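Local coordinates for protein 2,5-dihydroxypyridine 5,6-dioxygenase (Pseudomonas putida KT2440, PDB 7CUP) that catalyses the iron(II)-dependent, dioxygenolytic ring cleavage of 2,5-dihydroxypyridine between carbons 5 and 6, giving N-formylmaleamate in aerobic nicotinate degradation, at residues D137-V142 / T176-A181. Sequence-based numbering, arbitrary orientation.
Sequences DDKRRV and TEYGYA
Helix 137-142 and the end of strand 176-177 with the loop after it come closest at Lys139 and Tyr178, whose CA atoms lie 5.0 Å apart. The two side chains run side by side in the same direction. With its CG anti to the backbone N (chi1 -173°), Lys139 sets that carbon 3.3 Å from the centroid of the Tyr178 ring, a CH-pi contact over the face, while CE reaches Tyr178 OH. Tyr180 crosses Lys139 at about a right angle, its OH 3.2 Å from Lys139 CD; its ring takes Tyr178 CE1 over one face. An alanine in place of Tyr178 would probably open a gap beside the lysine chain and leave Asp182, which bonds both Tyr178 OH and Lys139 NZ, with one partner fewer. Nearer the strand, Val142 CG1 packs tightly on Thr176 CB at 3.5 Å. A water donates to Asp138 OD2 (2.6 Å) and to Tyr178 O (2.9 Å), bridging the segments; Arg141 and Arg273 form salt bridges with the same carboxylate. The contact lays the start of helix 136-151 against the end of strand 175-177 and the loop after it; within this chain that strand is outermost in the antiparallel sheet, beside strand 194-197, whose further strands carry the iron ligands His265, Ser302 and Asp320.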
loop_
_atom_site.group_PDB
_atom_site.type_symbol
_atom_site.label_atom_id
_atom_site.label_comp_id
_atom_site.label_asym_id
_atom_site.label_seq_id
_atom_site.Cartn_x
_atom_site.Cartn_y
_atom_site.Cartn_z
ATOM N N ASP A 137 -5.777 34.209 -20.202
ATOM C CA ASP A 137 -4.831 35.282 -20.597
ATOM C C ASP A 137 -3.589 34.653 -21.236
ATOM O O ASP A 137 -3.095 35.215 -22.247
ATOM C CB ASP A 137 -4.544 36.207 -19.416
ATOM C CG ASP A 137 -4.374 37.648 -19.872
ATOM O OD1 ASP A 137 -3.202 38.096 -19.926
ATOM O OD2 ASP A 137 -5.409 38.284 -20.230
ATOM N N ASP A 138 -3.110 33.508 -20.728
ATOM C CA ASP A 138 -1.958 32.833 -21.370
ATOM C C ASP A 138 -2.345 32.510 -22.819
ATOM O O ASP A 138 -1.518 32.698 -23.706
ATOM C CB ASP A 138 -1.494 31.585 -20.601
ATOM C CG ASP A 138 -0.680 31.889 -19.343
ATOM O OD1 ASP A 138 -0.345 33.079 -19.116
ATOM O OD2 ASP A 138 -0.404 30.938 -18.569
ATOM N N LYS A 139 -3.520 31.938 -23.036
ATOM C CA LYS A 139 -4.002 31.535 -24.385
ATOM C C LYS A 139 -4.033 32.767 -25.299
ATOM O O LYS A 139 -3.543 32.670 -26.453
ATOM C CB LYS A 139 -5.403 30.934 -24.307
ATOM C CG LYS A 139 -5.879 30.360 -25.627
ATOM C CD LYS A 139 -7.362 30.180 -25.694
ATOM C CE LYS A 139 -7.802 29.654 -27.034
ATOM N NZ LYS A 139 -9.204 29.185 -26.944
ATOM N N ARG A 140 -4.598 33.861 -24.795
ATOM C CA ARG A 140 -4.705 35.129 -25.561
ATOM C C ARG A 140 -3.305 35.522 -26.063
ATOM O O ARG A 140 -3.144 35.742 -27.293
ATOM C CB ARG A 140 -5.375 36.222 -24.716
ATOM C CG ARG A 140 -5.620 37.519 -25.481
ATOM C CD ARG A 140 -6.044 38.695 -24.625
ATOM N NE ARG A 140 -5.132 39.011 -23.521
ATOM C CZ ARG A 140 -3.940 39.596 -23.642
ATOM N NH1 ARG A 140 -3.452 39.931 -24.824
ATOM N NH2 ARG A 140 -3.209 39.816 -22.569
ATOM N N ARG A 141 -2.318 35.581 -25.165
ATOM C CA ARG A 141 -0.952 36.066 -25.490
ATOM C C ARG A 141 -0.320 35.129 -26.525
ATOM O O ARG A 141 0.316 35.614 -27.482
ATOM C CB ARG A 141 -0.112 36.212 -24.217
ATOM C CG ARG A 141 -0.615 37.302 -23.279
ATOM C CD ARG A 141 0.292 37.624 -22.092
ATOM N NE ARG A 141 0.512 36.426 -21.283
ATOM C CZ ARG A 141 1.565 35.614 -21.406
ATOM N NH1 ARG A 141 2.527 35.884 -22.267
ATOM N NH2 ARG A 141 1.659 34.518 -20.672
ATOM N N VAL A 142 -0.504 33.823 -26.371
ATOM C CA VAL A 142 0.125 32.802 -27.265
ATOM C C VAL A 142 -0.491 32.868 -28.675
ATOM O O VAL A 142 0.266 32.665 -29.666
ATOM C CB VAL A 142 0.006 31.394 -26.656
ATOM C CG1 VAL A 142 0.361 30.298 -27.654
ATOM C CG2 VAL A 142 0.834 31.290 -25.381
ATOM N N THR A 176 0.877 25.882 -31.138
ATOM C CA THR A 176 0.824 26.540 -29.810
ATOM C C THR A 176 0.596 25.509 -28.694
ATOM O O THR A 176 -0.063 24.482 -28.940
ATOM C CB THR A 176 -0.272 27.606 -29.785
ATOM O OG1 THR A 176 -1.543 26.961 -29.876
ATOM C CG2 THR A 176 -0.096 28.597 -30.914
ATOM N N GLU A 177 1.147 25.790 -27.512
ATOM C CA GLU A 177 0.793 25.119 -26.242
ATOM C C GLU A 177 0.493 26.227 -25.241
ATOM O O GLU A 177 1.440 26.967 -24.975
ATOM C CB GLU A 177 1.936 24.207 -25.780
ATOM C CG GLU A 177 2.429 23.233 -26.812
ATOM C CD GLU A 177 3.401 22.190 -26.295
ATOM O OE1 GLU A 177 3.505 22.053 -25.076
ATOM O OE2 GLU A 177 4.041 21.496 -27.115
ATOM N N TYR A 178 -0.759 26.373 -24.758
ATOM C CA TYR A 178 -1.201 27.391 -23.754
ATOM C C TYR A 178 -1.848 26.729 -22.523
ATOM O O TYR A 178 -2.360 27.457 -21.637
ATOM C CB TYR A 178 -2.168 28.433 -24.356
ATOM C CG TYR A 178 -3.342 27.896 -25.158
ATOM C CD1 TYR A 178 -4.465 27.366 -24.529
ATOM C CD2 TYR A 178 -3.371 27.963 -26.546
ATOM C CE1 TYR A 178 -5.547 26.872 -25.241
ATOM C CE2 TYR A 178 -4.454 27.479 -27.274
ATOM C CZ TYR A 178 -5.551 26.931 -26.627
ATOM O OH TYR A 178 -6.652 26.471 -27.319
ATOM N N GLY A 179 -1.815 25.395 -22.422
ATOM C CA GLY A 179 -2.021 24.698 -21.136
ATOM C C GLY A 179 -3.362 24.000 -20.992
ATOM O O GLY A 179 -3.607 23.416 -19.919
ATOM N N TYR A 180 -4.249 24.050 -21.988
ATOM C CA TYR A 180 -5.586 23.415 -21.845
ATOM C C TYR A 180 -6.095 22.992 -23.218
ATOM O O TYR A 180 -5.583 23.516 -24.240
ATOM C CB TYR A 180 -6.499 24.280 -20.965
ATOM C CG TYR A 180 -6.861 25.671 -21.430
ATOM C CD1 TYR A 180 -6.133 26.785 -21.038
ATOM C CD2 TYR A 180 -8.002 25.897 -22.202
ATOM C CE1 TYR A 180 -6.493 28.064 -21.440
ATOM C CE2 TYR A 180 -8.382 27.177 -22.594
ATOM C CZ TYR A 180 -7.629 28.270 -22.212
ATOM O OH TYR A 180 -8.022 29.522 -22.601
ATOM N N ALA A 181 -6.989 21.993 -23.236
ATOM C CA ALA A 181 -7.521 21.331 -24.442
ATOM C C ALA A 181 -9.007 21.654 -24.634
ATOM O O ALA A 181 -9.838 20.744 -24.407
ATOM C CB ALA A 181 -7.300 19.853 -24.343
HETATM O O HOH W 1 -0.970 28.510 -19.363
#